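Local coordinates for polymerase X (Deinococcus radiodurans, PDB 2W9M), which probably extends DNA chains with deoxyribonucleotides as a family X DNA polymerase, and also carries a zinc-binding PHP domain, at residues A[13-18]-A[40-45]; A[93-99]-A[110-114]; A[101-105]-A[147-151]; A[119-123]-A[164-168]. One frame throughout, in Å; residues are numbered along the deposited sequence.

Contact 1: A[13-18]-A[40-45]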
loop_
_atom_site.group_PDB
_atom_site.type_symbol
_atom_site.label_atom_id
_atom_site.label_comp_id
_atom_site.label_asym_id
_atom_site.label_seq_id
_atom_site.Cartn_x
_atom_site.Cartn_y
_atom_site.Cartn_z
ATOM N N LEU A 13 -10.881 23.078 -21.464
ATOM C CA LEU A 13 -11.210 21.798 -22.083
ATOM C C LEU A 13 -10.010 21.268 -22.866
ATOM O O LEU A 13 -9.703 20.074 -22.830
ATOM C CB LEU A 13 -12.414 21.948 -23.020
ATOM C CG LEU A 13 -13.650 22.681 -22.491
ATOM C CD1 LEU A 13 -14.730 22.766 -23.562
ATOM C CD2 LEU A 13 -14.189 22.011 -21.238
ATOM N N VAL A 14 -9.334 22.162 -23.579
ATOM C CA VAL A 14 -8.154 21.775 -24.336
ATOM C C VAL A 14 -7.091 21.191 -23.410
ATOM O O VAL A 14 -6.372 20.266 -23.783
ATOM C CB VAL A 14 -7.561 22.962 -25.116
ATOM C CG1 VAL A 14 -6.388 22.502 -25.959
ATOM C CG2 VAL A 14 -8.617 23.599 -25.993
ATOM N N HIS A 15 -7.005 21.730 -22.196
ATOM C CA HIS A 15 -5.991 21.304 -21.234
ATOM C C HIS A 15 -6.287 19.916 -20.664
ATOM O O HIS A 15 -5.388 19.089 -20.515
ATOM C CB HIS A 15 -5.874 22.318 -20.096
ATOM C CG HIS A 15 -4.520 22.356 -19.464
ATOM N ND1 HIS A 15 -3.807 21.216 -19.161
ATOM C CD2 HIS A 15 -3.747 23.397 -19.075
ATOM C CE1 HIS A 15 -2.652 21.552 -18.618
ATOM N NE2 HIS A 15 -2.591 22.870 -18.552
ATOM N N ALA A 16 -7.550 19.670 -20.336
ATOM C CA ALA A 16 -7.973 18.358 -19.861
ATOM C C ALA A 16 -7.754 17.306 -20.941
ATOM O O ALA A 16 -7.264 16.215 -20.660
ATOM C CB ALA A 16 -9.432 18.388 -19.433
ATOM N N LEU A 17 -8.116 17.641 -22.177
ATOM C CA LEU A 17 -7.904 16.739 -23.309
ATOM C C LEU A 17 -6.422 16.452 -23.503
ATOM O O LEU A 17 -6.039 15.329 -23.819
ATOM C CB LEU A 17 -8.498 17.322 -24.596
ATOM C CG LEU A 17 -10.027 17.392 -24.672
ATOM C CD1 LEU A 17 -10.484 18.117 -25.930
ATOM C CD2 LEU A 17 -10.630 16.000 -24.605
ATOM N N GLU A 18 -5.594 17.475 -23.306
ATOM C CA GLU A 18 -4.145 17.337 -23.432
ATOM C C GLU A 18 -3.517 16.602 -22.251
ATOM O O GLU A 18 -2.436 16.028 -22.376
ATOM C CB GLU A 18 -3.487 18.708 -23.602
ATOM C CG GLU A 18 -3.457 19.208 -25.039
ATOM C CD GLU A 18 -3.209 20.705 -25.143
ATOM O OE1 GLU A 18 -3.719 21.460 -24.284
ATOM O OE2 GLU A 18 -2.510 21.128 -26.091
ATOM N N ALA A 40 -7.862 15.780 -30.749
ATOM C CA ALA A 40 -9.056 16.527 -30.368
ATOM C C ALA A 40 -8.673 17.828 -29.668
ATOM O O ALA A 40 -9.414 18.810 -29.710
ATOM C CB ALA A 40 -9.956 15.684 -29.475
ATOM N N ALA A 41 -7.510 17.831 -29.028
ATOM C CA ALA A 41 -7.027 19.015 -28.330
ATOM C C ALA A 41 -6.515 20.055 -29.317
ATOM O O ALA A 41 -6.690 21.256 -29.112
ATOM C CB ALA A 41 -5.938 18.639 -27.345
ATOM N N ARG A 42 -5.882 19.586 -30.388
ATOM C CA ARG A 42 -5.333 20.478 -31.402
ATOM C C ARG A 42 -6.432 21.099 -32.260
ATOM O O ARG A 42 -6.238 22.156 -32.856
ATOM C CB ARG A 42 -4.321 19.740 -32.285
ATOM C CG ARG A 42 -3.251 18.989 -31.507
ATOM C CD ARG A 42 -1.932 18.954 -32.266
ATOM N NE ARG A 42 -0.833 18.474 -31.431
ATOM C CZ ARG A 42 0.423 18.906 -31.525
ATOM N NH1 ARG A 42 0.743 19.840 -32.410
ATOM N NH2 ARG A 42 1.357 18.412 -30.725
ATOM N N SER A 43 -7.583 20.436 -32.320
ATOM C CA SER A 43 -8.725 20.937 -33.083
ATOM C C SER A 43 -9.499 21.991 -32.293
ATOM O O SER A 43 -9.877 23.029 -32.836
ATOM C CB SER A 43 -9.653 19.789 -33.497
ATOM O OG SER A 43 -9.051 18.966 -34.486
ATOM N N LEU A 44 -9.734 21.723 -31.012
ATOM C CA LEU A 44 -10.364 22.705 -30.134
ATOM C C LEU A 44 -9.501 23.954 -30.034
ATOM O O LEU A 44 -9.966 25.010 -29.603
ATOM C CB LEU A 44 -10.599 22.123 -28.741
ATOM C CG LEU A 44 -11.906 21.359 -28.532
ATOM C CD1 LEU A 44 -12.058 20.969 -27.071
ATOM C CD2 LEU A 44 -13.086 22.201 -28.987
ATOM N N GLU A 45 -8.240 23.820 -30.432
ATOM C CA GLU A 45 -7.316 24.944 -30.457
ATOM C C GLU A 45 -7.865 26.059 -31.345
ATOM O O GLU A 45 -8.403 27.050 -30.849
ATOM C CB GLU A 45 -5.947 24.498 -30.969
ATOM C CG GLU A 45 -4.789 25.276 -30.380
ATOM C CD GLU A 45 -4.533 24.908 -28.933
ATOM O OE1 GLU A 45 -4.511 23.696 -28.627
ATOM O OE2 GLU A 45 -4.350 25.824 -28.103
#
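Val14 and Leu17 of helix 10-26 pack against Ala41 and Leu44 of helix 34-45 in an antiparallel helix-helix contact within the N-terminal helix-hairpin-helix domain, which probably corresponds to the small N-terminal domain of polymerase beta. The two short axes approach to 8.7 Å with 164° between their directions, and the small side chain of Ala41 helps them come this close. Val14 works with both branches. Its CG1, anti to the backbone N at chi1 -176°, lies 3.4 Å from Ala41 O, with Glu45 OE1 also near, while CG2 meets Leu44 CB at 3.7 Å, the valine and leucine side chains running antiparallel alongside one another. An alanine at Val14 would remove both methyl branches and would probably open a gap between helix 10-26 and the Ala41-Leu44 face of helix 34-45. Leu17 crosses Leu44 at about a right angle, CD1 against CD1 at 3.5 Å, and its CB rests on Ala41 CB. Glu18 CG also lies on Ala41 CB, at 3.4 Å. The extended chain of Glu18 then carries the carboxylate toward Glu45, where Glu18 OE2 lies 4.1 Å from Glu45 OE1 with no hydrogen bond between them. If both are ionised, that pairing is likely to cost some energy. No hydrogen bond spans the two segments, so the joint depends on apolar packing. Helix 67-79 closes the leucine side, with Leu73 touching both Leu13 and Leu44, and Phe82 lies on Leu17 from a neighbouring loop.

Contact 2: A[93-99]-A[110-114]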
loop_
_atom_site.group_PDB
_atom_site.type_symbol
_atom_site.label_atom_id
_atom_site.label_comp_id
_atom_site.label_asym_id
_atom_site.label_seq_id
_atom_site.Cartn_x
_atom_site.Cartn_y
_atom_site.Cartn_z
ATOM N N PRO A 93 -2.168 3.339 -10.320
ATOM C CA PRO A 93 -1.556 2.989 -9.036
ATOM C C PRO A 93 -1.376 4.230 -8.172
ATOM O O PRO A 93 -1.124 5.304 -8.711
ATOM C CB PRO A 93 -0.184 2.440 -9.437
ATOM C CG PRO A 93 -0.302 2.090 -10.879
ATOM C CD PRO A 93 -1.265 3.072 -11.451
ATOM N N PRO A 94 -1.498 4.082 -6.847
ATOM C CA PRO A 94 -1.370 5.187 -5.890
ATOM C C PRO A 94 -0.066 5.963 -6.057
ATOM O O PRO A 94 -0.075 7.190 -6.021
ATOM C CB PRO A 94 -1.377 4.473 -4.538
ATOM C CG PRO A 94 -2.140 3.225 -4.784
ATOM C CD PRO A 94 -1.783 2.804 -6.176
ATOM N N GLY A 95 1.040 5.249 -6.232
ATOM C CA GLY A 95 2.341 5.878 -6.358
ATOM C C GLY A 95 2.507 6.682 -7.634
ATOM O O GLY A 95 3.266 7.648 -7.670
ATOM N N LEU A 96 1.805 6.284 -8.690
ATOM C CA LEU A 96 1.858 7.026 -9.938
ATOM C C LEU A 96 1.070 8.322 -9.808
ATOM O O LEU A 96 1.495 9.368 -10.303
ATOM C CB LEU A 96 1.311 6.195 -11.095
ATOM C CG LEU A 96 1.440 6.852 -12.472
ATOM C CD1 LEU A 96 2.839 6.640 -13.018
ATOM C CD2 LEU A 96 0.408 6.288 -13.426
ATOM N N LEU A 97 -0.082 8.249 -9.147
ATOM C CA LEU A 97 -0.892 9.436 -8.878
ATOM C C LEU A 97 -0.087 10.461 -8.087
ATOM O O LEU A 97 -0.283 11.667 -8.236
ATOM C CB LEU A 97 -2.160 9.064 -8.105
ATOM C CG LEU A 97 -3.134 8.136 -8.832
ATOM C CD1 LEU A 97 -4.362 7.869 -7.969
ATOM C CD2 LEU A 97 -3.520 8.734 -10.177
ATOM N N ASP A 98 0.820 9.967 -7.246
ATOM C CA ASP A 98 1.699 10.820 -6.457
ATOM C C ASP A 98 2.754 11.509 -7.314
ATOM O O ASP A 98 2.931 12.725 -7.231
ATOM C CB ASP A 98 2.380 10.008 -5.360
ATOM C CG ASP A 98 1.488 9.800 -4.149
ATOM O OD1 ASP A 98 0.481 10.534 -4.008
ATOM O OD2 ASP A 98 1.800 8.907 -3.330
ATOM N N LEU A 99 3.454 10.726 -8.131
ATOM C CA LEU A 99 4.485 11.258 -9.018
ATOM C C LEU A 99 3.916 12.324 -9.950
ATOM O O LEU A 99 4.610 13.273 -10.312
ATOM C CB LEU A 99 5.131 10.137 -9.838
ATOM C CG LEU A 99 5.878 9.048 -9.067
ATOM C CD1 LEU A 99 6.637 8.145 -10.035
ATOM C CD2 LEU A 99 6.824 9.670 -8.052
ATOM N N ILE A 110 8.293 10.689 -15.892
ATOM C CA ILE A 110 7.496 9.813 -15.047
ATOM C C ILE A 110 7.506 8.396 -15.603
ATOM O O ILE A 110 7.519 7.423 -14.853
ATOM C CB ILE A 110 6.058 10.318 -14.903
ATOM C CG1 ILE A 110 6.057 11.659 -14.160
ATOM C CG2 ILE A 110 5.200 9.289 -14.173
ATOM C CD1 ILE A 110 4.714 12.054 -13.575
ATOM N N ARG A 111 7.523 8.284 -16.924
ATOM C CA ARG A 111 7.561 6.979 -17.563
ATOM C C ARG A 111 8.916 6.296 -17.402
ATOM O O ARG A 111 8.987 5.077 -17.270
ATOM C CB ARG A 111 7.186 7.083 -19.040
ATOM C CG ARG A 111 7.681 5.921 -19.862
ATOM C CD ARG A 111 6.739 5.600 -21.000
ATOM N NE ARG A 111 7.129 4.360 -21.661
ATOM C CZ ARG A 111 6.274 3.502 -22.207
ATOM N NH1 ARG A 111 4.972 3.748 -22.162
ATOM N NH2 ARG A 111 6.722 2.397 -22.788
ATOM N N SER A 112 9.992 7.076 -17.401
ATOM C CA SER A 112 11.321 6.494 -17.248
ATOM C C SER A 112 11.616 6.161 -15.785
ATOM O O SER A 112 12.378 5.235 -15.492
ATOM C CB SER A 112 12.401 7.405 -17.841
ATOM O OG SER A 112 12.806 8.394 -16.913
ATOM N N LEU A 113 11.013 6.914 -14.868
ATOM C CA LEU A 113 11.115 6.587 -13.450
ATOM C C LEU A 113 10.428 5.246 -13.199
ATOM O O LEU A 113 10.973 4.370 -12.523
ATOM C CB LEU A 113 10.482 7.679 -12.578
ATOM C CG LEU A 113 11.165 9.049 -12.520
ATOM C CD1 LEU A 113 10.396 9.985 -11.602
ATOM C CD2 LEU A 113 12.600 8.923 -12.060
ATOM N N TRP A 114 9.234 5.091 -13.763
ATOM C CA TRP A 114 8.470 3.857 -13.620
ATOM C C TRP A 114 9.263 2.664 -14.154
ATOM O O TRP A 114 9.379 1.641 -13.478
ATOM C CB TRP A 114 7.121 3.971 -14.341
ATOM C CG TRP A 114 6.049 3.109 -13.763
ATOM C CD1 TRP A 114 5.573 1.937 -14.272
ATOM C CD2 TRP A 114 5.311 3.353 -12.552
ATOM N NE1 TRP A 114 4.585 1.434 -13.455
ATOM C CE2 TRP A 114 4.408 2.281 -12.398
ATOM C CE3 TRP A 114 5.332 4.369 -11.594
ATOM C CZ2 TRP A 114 3.528 2.203 -11.313
ATOM C CZ3 TRP A 114 4.461 4.287 -10.519
ATOM C CH2 TRP A 114 3.571 3.211 -10.388
#
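Trp114 and Leu96 meet because each has its CG anti to the backbone N, at chi1 -153° for the tryptophan, and the two side chains cross at about a right angle. Leu96 CD1 then sits over one face of the indole, 4.0 Å from the centroid of the six-membered ring and 27° off the normal, a CH-pi contact displaced toward the rim. Leu96 CB also lies against the ring, 3.7 Å from Trp114 CZ3. The same methyl, Leu96 CD1, reaches Ile110 CG2 at 3.7 Å, so one methyl touches both isoleucine and ring. Leu99 CD1 comes to the ring edge, near its plane, as does the backbone of Gly95. Pro93, at the N-cap position of helix 94-99, brings CG to 3.9 Å from Trp114 CZ2. At the far end of the contact Ile110 CD1 lies against Leu99 O, 3.5 Å away. No polar bond passes between the segments, while Trp114 NE1 gives its hydrogen to Asp339 O, the backbone of a zinc ligand in the PHP domain. Helices 94-99 and 107-115 are the two arms of a helix-hairpin-helix motif, inclined at 143° with short axes 11.2 Å apart, a separation spanned by large side chains. Pro93 also touches Asp339 and His518, both ligands of one zinc ion, while Ile26 of helix 10-26 packs on Leu96 and Ile110, and Leu121 and Leu124 of helix 121-130 lie against Leu99.

Contact 3: A[101-105]-A[147-151]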
loop_
_atom_site.group_PDB
_atom_site.type_symbol
_atom_site.label_atom_id
_atom_site.label_comp_id
_atom_site.label_asym_id
_atom_site.label_seq_id
_atom_site.Cartn_x
_atom_site.Cartn_y
_atom_site.Cartn_z
ATOM N N GLY A 101 2.044 14.496 -9.208
ATOM C CA GLY A 101 1.890 15.714 -8.431
ATOM C C GLY A 101 3.216 16.376 -8.100
ATOM O O GLY A 101 3.250 17.435 -7.470
ATOM N N VAL A 102 4.311 15.747 -8.520
ATOM C CA VAL A 102 5.645 16.303 -8.316
ATOM C C VAL A 102 5.958 17.363 -9.370
ATOM O O VAL A 102 6.197 17.042 -10.538
ATOM C CB VAL A 102 6.729 15.211 -8.381
ATOM C CG1 VAL A 102 8.109 15.813 -8.170
ATOM C CG2 VAL A 102 6.452 14.130 -7.356
ATOM N N ARG A 103 5.951 18.626 -8.953
ATOM C CA ARG A 103 6.223 19.736 -9.861
ATOM C C ARG A 103 7.540 19.520 -10.605
ATOM O O ARG A 103 8.584 19.321 -9.984
ATOM C CB ARG A 103 6.266 21.060 -9.090
ATOM C CG ARG A 103 6.318 22.289 -9.980
ATOM C CD ARG A 103 7.229 23.368 -9.402
ATOM N NE ARG A 103 6.557 24.254 -8.456
ATOM C CZ ARG A 103 6.667 24.167 -7.133
ATOM N NH1 ARG A 103 7.421 23.225 -6.583
ATOM N NH2 ARG A 103 6.020 25.029 -6.362
ATOM N N GLY A 104 7.485 19.545 -11.934
ATOM C CA GLY A 104 8.683 19.409 -12.744
ATOM C C GLY A 104 8.880 18.062 -13.424
ATOM O O GLY A 104 9.830 17.885 -14.189
ATOM N N LEU A 105 7.995 17.106 -13.153
ATOM C CA LEU A 105 8.079 15.797 -13.802
ATOM C C LEU A 105 7.144 15.692 -15.008
ATOM O O LEU A 105 5.918 15.657 -14.859
ATOM C CB LEU A 105 7.787 14.666 -12.808
ATOM C CG LEU A 105 8.874 14.273 -11.803
ATOM C CD1 LEU A 105 8.470 13.016 -11.057
ATOM C CD2 LEU A 105 10.204 14.061 -12.494
ATOM N N ILE A 147 14.179 17.831 -7.868
ATOM C CA ILE A 147 13.101 16.888 -7.639
ATOM C C ILE A 147 12.977 16.548 -6.153
ATOM O O ILE A 147 11.869 16.444 -5.625
ATOM C CB ILE A 147 13.305 15.615 -8.472
ATOM C CG1 ILE A 147 13.079 15.935 -9.953
ATOM C CG2 ILE A 147 12.380 14.505 -7.990
ATOM C CD1 ILE A 147 13.554 14.856 -10.897
ATOM N N LEU A 148 14.110 16.390 -5.479
ATOM C CA LEU A 148 14.099 16.111 -4.049
ATOM C C LEU A 148 13.474 17.273 -3.283
ATOM O O LEU A 148 12.737 17.070 -2.318
ATOM C CB LEU A 148 15.510 15.825 -3.530
ATOM C CG LEU A 148 15.590 15.545 -2.021
ATOM C CD1 LEU A 148 14.657 14.413 -1.639
ATOM C CD2 LEU A 148 17.007 15.224 -1.586
ATOM N N GLU A 149 13.773 18.491 -3.719
ATOM C CA GLU A 149 13.161 19.681 -3.145
ATOM C C GLU A 149 11.645 19.634 -3.315
ATOM O O GLU A 149 10.897 19.895 -2.375
ATOM C CB GLU A 149 13.725 20.935 -3.813
ATOM C CG GLU A 149 12.718 22.067 -3.966
ATOM C CD GLU A 149 13.047 22.993 -5.133
ATOM O OE1 GLU A 149 14.203 23.468 -5.213
ATOM O OE2 GLU A 149 12.147 23.245 -5.970
ATOM N N ASN A 150 11.197 19.289 -4.519
ATOM C CA ASN A 150 9.771 19.254 -4.816
ATOM C C ASN A 150 9.027 18.148 -4.073
ATOM O O ASN A 150 7.850 18.298 -3.755
ATOM C CB ASN A 150 9.533 19.157 -6.324
ATOM C CG ASN A 150 9.855 20.451 -7.041
ATOM O OD1 ASN A 150 9.633 21.535 -6.505
ATOM N ND2 ASN A 150 10.385 20.346 -8.257
ATOM N N VAL A 151 9.714 17.041 -3.798
ATOM C CA VAL A 151 9.128 15.959 -3.012
ATOM C C VAL A 151 8.996 16.390 -1.556
ATOM O O VAL A 151 8.012 16.064 -0.892
ATOM C CB VAL A 151 9.960 14.661 -3.087
ATOM C CG1 VAL A 151 9.343 13.594 -2.208
ATOM C CG2 VAL A 151 10.062 14.173 -4.524
#
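Asn150 can be followed outward from its CB, which rests 4.1 Å from Val102 CG1 and also lies near the carbonyl of Arg103. At chi1 -72° its CG stands beside the backbone N and anti to the carbonyl carbon, which brings the amide carbon within 3.4 Å of Arg103 O. The two ends of the amide meet different parts of Arg103. OD1 accepts from Arg103 NH1 at 2.8 Å, but the N-H to oxygen angle is 122° and the bond is weak; the oxygen lies at the guanidinium edge, near its plane, and the two flat groups are 45° apart. ND2 comes to 2.7 Å from Arg103 O, yet at an angle too poor to count as a hydrogen bond. The arginine chain, bent at chi2 and chi3, also touches a crystal neighbour, so its pose may owe something to the lattice. What Asn150 meets here is the hairpin of a helix-hairpin-helix motif, between helices 94-99 and 107-115, built as a type II beta turn from Val102 to Leu105. Gly104 takes the third place of the turn with a positive phi, where a CB would be jammed against the preceding carbonyl oxygen and would stand close to Asn150 ND2. A leucine in place of Asn150 would probably leave Arg103 NH1 without this acceptor and put an apolar branch beside Arg103 O. The rest of the contact is apolar: Val102 CG1 also nears Val151 CG2, at 4.4 Å, and Leu105 CD2 crosses to Ile147 CD1 at 3.8 Å.

Contact 4: A[119-123]-A[164-168]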
loop_
_atom_site.group_PDB
_atom_site.type_symbol
_atom_site.label_atom_id
_atom_site.label_comp_id
_atom_site.label_asym_id
_atom_site.label_seq_id
_atom_site.Cartn_x
_atom_site.Cartn_y
_atom_site.Cartn_z
ATOM N N ASP A 119 8.503 3.957 -8.018
ATOM C CA ASP A 119 7.048 3.900 -8.087
ATOM C C ASP A 119 6.325 4.684 -6.993
ATOM O O ASP A 119 5.099 4.623 -6.904
ATOM C CB ASP A 119 6.587 2.441 -8.028
ATOM C CG ASP A 119 6.819 1.811 -6.661
ATOM O OD1 ASP A 119 7.755 2.250 -5.953
ATOM O OD2 ASP A 119 6.068 0.879 -6.292
ATOM N N SER A 120 7.064 5.404 -6.154
ATOM C CA SER A 120 6.426 6.189 -5.098
ATOM C C SER A 120 7.257 7.384 -4.663
ATOM O O SER A 120 8.452 7.455 -4.934
ATOM C CB SER A 120 6.095 5.310 -3.887
ATOM O OG SER A 120 7.272 4.842 -3.250
ATOM N N LEU A 121 6.608 8.329 -3.993
ATOM C CA LEU A 121 7.288 9.499 -3.461
ATOM C C LEU A 121 8.476 9.110 -2.591
ATOM O O LEU A 121 9.570 9.663 -2.722
ATOM C CB LEU A 121 6.311 10.352 -2.653
ATOM C CG LEU A 121 5.782 11.579 -3.396
ATOM C CD1 LEU A 121 5.813 11.357 -4.901
ATOM C CD2 LEU A 121 4.392 11.943 -2.907
ATOM N N GLU A 122 8.251 8.153 -1.701
ATOM C CA GLU A 122 9.299 7.700 -0.799
ATOM C C GLU A 122 10.473 7.070 -1.547
ATOM O O GLU A 122 11.633 7.339 -1.239
ATOM C CB GLU A 122 8.728 6.717 0.224
ATOM C CG GLU A 122 9.779 5.912 0.960
ATOM C CD GLU A 122 10.818 6.785 1.638
ATOM O OE1 GLU A 122 11.936 6.285 1.874
ATOM O OE2 GLU A 122 10.524 7.966 1.927
ATOM N N ARG A 123 10.162 6.228 -2.527
ATOM C CA ARG A 123 11.183 5.566 -3.336
ATOM C C ARG A 123 11.923 6.560 -4.244
ATOM O O ARG A 123 13.100 6.369 -4.558
ATOM C CB ARG A 123 10.548 4.439 -4.159
ATOM C CG ARG A 123 11.481 3.761 -5.143
ATOM C CD ARG A 123 12.429 2.798 -4.453
ATOM N NE ARG A 123 13.297 2.125 -5.416
ATOM C CZ ARG A 123 14.499 2.563 -5.784
ATOM N NH1 ARG A 123 14.993 3.679 -5.262
ATOM N NH2 ARG A 123 15.207 1.880 -6.672
ATOM N N ARG A 164 5.170 4.070 5.041
ATOM C CA ARG A 164 6.392 3.846 4.274
ATOM C C ARG A 164 7.434 4.937 4.521
ATOM O O ARG A 164 8.575 4.640 4.856
ATOM C CB ARG A 164 6.080 3.744 2.776
ATOM C CG ARG A 164 7.305 3.487 1.917
ATOM C CD ARG A 164 7.024 3.657 0.426
ATOM N NE ARG A 164 6.174 2.600 -0.114
ATOM C CZ ARG A 164 4.937 2.793 -0.560
ATOM N NH1 ARG A 164 4.405 4.009 -0.535
ATOM N NH2 ARG A 164 4.233 1.773 -1.033
ATOM N N ALA A 165 7.034 6.195 4.354
ATOM C CA ALA A 165 7.936 7.326 4.572
ATOM C C ALA A 165 8.435 7.405 6.011
ATOM O O ALA A 165 9.628 7.574 6.252
ATOM C CB ALA A 165 7.258 8.633 4.175
ATOM N N GLY A 166 7.520 7.287 6.967
ATOM C CA GLY A 166 7.885 7.336 8.373
ATOM C C GLY A 166 8.855 6.236 8.769
ATOM O O GLY A 166 9.812 6.466 9.504
ATOM N N LEU A 167 8.607 5.030 8.277
ATOM C CA LEU A 167 9.442 3.882 8.615
ATOM C C LEU A 167 10.811 3.976 7.945
ATOM O O LEU A 167 11.833 3.685 8.565
ATOM C CB LEU A 167 8.740 2.579 8.219
ATOM C CG LEU A 167 9.221 1.263 8.832
ATOM C CD1 LEU A 167 9.531 1.439 10.304
ATOM C CD2 LEU A 167 8.172 0.176 8.635
ATOM N N ALA A 168 10.825 4.385 6.679
ATOM C CA ALA A 168 12.075 4.576 5.946
ATOM C C ALA A 168 12.966 5.615 6.622
ATOM O O ALA A 168 14.159 5.391 6.805
ATOM C CB ALA A 168 11.790 4.983 4.506
#
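Glu122 and Arg164 touch through their aliphatic parts. Glu122 CB lies 3.5 Å from Arg164 CD, and Glu122 CG is 3.6 Å from Arg164 CG, the two chains running obliquely past one another. Beyond that, Glu122 bends at chi2 (55°) and carries its carboxylate along helix 163-176, with CD 3.5 Å from Ala168 CB and OE2 near Ala165 CA. Farther along the arginine, Ser120 CB stands over one face of the Arg164 guanidinium, 4.0 Å from NH1.

The polar bonds run elsewhere. Ser120 OG caps the start of helix 121-130 by accepting from Arg123 N, 3.3 Å away at 159°. Carboxylate and guanidinium planes are only 8° apart, yet Glu122 and Arg164 form no salt bridge: Glu122 OE1 pairs with Arg125 of its own helix, and Arg164 NH2 with Asp525, just before helix 526-535 in the PHP domain. Arg164 also lies on Tyr528 of that helix, its side chain about 9 Å from those of the zinc ligands Asp516 and His518.

Helix 163-176 leads into what is probably the palm of the polymerase. The chemistry therefore suggests a junction in which methylenes pack the helix-hairpin-helix region against this helix, while the charge of Arg164 is directed to Asp525 of the PHP domain and probably helps to join the two.

Contact 1 comes first along the chain and stands apart in the N-terminal helix-hairpin-helix domain, its centre 24 Å from contact 2 and 35 Å from contact 4. The other three cluster, with centres 12 to 14 Å apart, and touch one another. Contacts 2 and 3 alternate in sequence: 101-105 is the hairpin between the helices joined in contact 2, and Leu105 reaches Ile110 and Leu113. Leu121 of contact 4 in turn packs on Leu99 and Val102. Contacts 2 to 4 thus form one continuous helical core, with contact 2 facing the zinc site of the PHP domain and contact 4 leading toward the probable palm.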